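DUF4439 domain-containing protein (Mycobacterium tuberculosis, PDB 2IB0) is of unknown function but folds as a four-helix bundle related to the ferritin-like proteins. Local coordinates at residues A21-L26 / R76-P81. Sequence-based numbering, arbitrary orientation.
Sequences ADNAAL and RGVTAP
Helix 52-75 ends in a Schellman motif at Gly77, whose positive phi turns the chain into an irregular path beside the first turns of helix 18-46, with the CA atoms of Asn23 and Val78 7.9 Å apart. Arg76 contributes most of the surface that its segment buries. Its chain, extended from CG to NE, reaches across to helix 18-46, where Asp22 OD1 faces both terminal nitrogens: Arg76 NH2 makes a salt bridge to it at 2.8 Å and NH1 adds a weak hydrogen bond. The carboxylate and guanidinium planes stand 74° apart, and Arg76 NH2 meets OD1 from above the carboxylate plane. Asn23 comes tip to tip, its OD1 accepting a hydrogen bond from Arg76 NH1 at 2.9 Å on an in-plane lone pair. In this four-helix bundle of the ferritin clan the cluster ties together one end: Arg76 NH2 makes a second salt bridge, its strongest polar interaction, with Asp126 of helix 124-150, and Asp22 OD2 accepts from the backbone N of Glu122. The positive guanidinium between Asp22 and Asp126 probably favours the ionised form of both carboxylates. Leu26, CG anti to its backbone N, lays CD2 over the guanidinium centre, 3.9 Å from Arg76 CZ, and also packs on Met72 and Trp114. Farther along, Val78 CG2 touches Asn23 ND2 at 3.6 Å.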
loop_
_atom_site.group_PDB
_atom_site.type_symbol
_atom_site.label_atom_id
_atom_site.label_comp_id
_atom_site.label_asym_id
_atom_site.label_seq_id
_atom_site.Cartn_x
_atom_site.Cartn_y
_atom_site.Cartn_z
ATOM N N ALA A 21 11.593 7.981 -19.096
ATOM C CA ALA A 21 11.615 7.646 -17.664
ATOM C C ALA A 21 10.475 6.672 -17.279
ATOM O O ALA A 21 10.670 5.776 -16.456
ATOM C CB ALA A 21 11.541 8.924 -16.798
ATOM N N ASP A 22 9.300 6.863 -17.897
ATOM C CA ASP A 22 8.128 5.987 -17.733
ATOM C C ASP A 22 8.482 4.534 -18.122
ATOM O O ASP A 22 8.324 3.615 -17.307
ATOM C CB ASP A 22 6.952 6.542 -18.577
ATOM C CG ASP A 22 5.597 5.960 -18.194
ATOM O OD1 ASP A 22 5.524 4.984 -17.380
ATOM O OD2 ASP A 22 4.570 6.522 -18.696
ATOM N N ASN A 23 8.982 4.333 -19.346
ATOM C CA ASN A 23 9.441 3.008 -19.801
ATOM C C ASN A 23 10.516 2.395 -18.925
ATOM O O ASN A 23 10.496 1.184 -18.625
ATOM C CB ASN A 23 9.947 3.081 -21.258
ATOM C CG ASN A 23 8.828 3.385 -22.242
ATOM O OD1 ASN A 23 7.652 3.421 -21.866
ATOM N ND2 ASN A 23 9.183 3.613 -23.499
ATOM N N ALA A 24 11.481 3.230 -18.540
ATOM C CA ALA A 24 12.552 2.771 -17.697
ATOM C C ALA A 24 12.024 2.319 -16.371
ATOM O O ALA A 24 12.468 1.279 -15.883
ATOM C CB ALA A 24 13.619 3.837 -17.519
ATOM N N ALA A 25 11.074 3.070 -15.778
ATOM C CA ALA A 25 10.551 2.663 -14.500
ATOM C C ALA A 25 9.790 1.341 -14.620
ATOM O O ALA A 25 9.830 0.537 -13.726
ATOM C CB ALA A 25 9.640 3.786 -13.873
ATOM N N LEU A 26 9.017 1.153 -15.682
ATOM C CA LEU A 26 8.158 -0.019 -15.736
ATOM C C LEU A 26 8.957 -1.284 -16.088
ATOM O O LEU A 26 8.608 -2.398 -15.621
ATOM C CB LEU A 26 7.004 0.221 -16.725
ATOM C CG LEU A 26 5.942 -0.882 -16.870
ATOM C CD1 LEU A 26 5.144 -1.107 -15.616
ATOM C CD2 LEU A 26 5.036 -0.691 -18.092
ATOM N N ARG A 76 3.076 -0.141 -25.482
ATOM C CA ARG A 76 3.978 0.994 -25.607
ATOM C C ARG A 76 5.010 0.870 -26.754
ATOM O O ARG A 76 5.741 1.832 -27.024
ATOM C CB ARG A 76 4.741 1.201 -24.300
ATOM C CG ARG A 76 3.873 1.539 -23.104
ATOM C CD ARG A 76 4.749 1.797 -21.908
ATOM N NE ARG A 76 3.996 2.246 -20.729
ATOM C CZ ARG A 76 4.567 2.805 -19.673
ATOM N NH1 ARG A 76 5.892 2.992 -19.652
ATOM N NH2 ARG A 76 3.834 3.143 -18.622
ATOM N N GLY A 77 5.089 -0.300 -27.395
ATOM C CA GLY A 77 6.120 -0.562 -28.406
ATOM C C GLY A 77 7.444 -0.976 -27.797
ATOM O O GLY A 77 8.510 -0.838 -28.418
ATOM N N VAL A 78 7.390 -1.514 -26.587
ATOM C CA VAL A 78 8.590 -1.969 -25.907
ATOM C C VAL A 78 8.528 -3.491 -25.762
ATOM O O VAL A 78 7.534 -4.035 -25.267
ATOM C CB VAL A 78 8.752 -1.298 -24.490
ATOM C CG1 VAL A 78 9.959 -1.843 -23.753
ATOM C CG2 VAL A 78 8.828 0.237 -24.603
ATOM N N THR A 79 9.579 -4.178 -26.187
ATOM C CA THR A 79 9.659 -5.617 -25.947
ATOM C C THR A 79 10.145 -5.806 -24.515
ATOM O O THR A 79 11.208 -5.294 -24.137
ATOM C CB THR A 79 10.639 -6.335 -26.912
ATOM O OG1 THR A 79 11.932 -5.729 -26.796
ATOM C CG2 THR A 79 10.154 -6.271 -28.396
ATOM N N ALA A 80 9.346 -6.510 -23.716
ATOM C CA ALA A 80 9.626 -6.725 -22.294
ATOM C C ALA A 80 11.004 -7.364 -22.011
ATOM O O ALA A 80 11.440 -8.270 -22.751
ATOM C CB ALA A 80 8.509 -7.564 -21.684
ATOM N N PRO A 81 11.707 -6.874 -20.954
ATOM C CA PRO A 81 12.755 -7.704 -20.349
ATOM C C PRO A 81 12.192 -9.091 -19.992
ATOM O O PRO A 81 11.111 -9.193 -19.383
ATOM C CB PRO A 81 13.145 -6.930 -19.062
ATOM C CG PRO A 81 12.086 -5.868 -18.870
ATOM C CD PRO A 81 11.608 -5.562 -20.282
#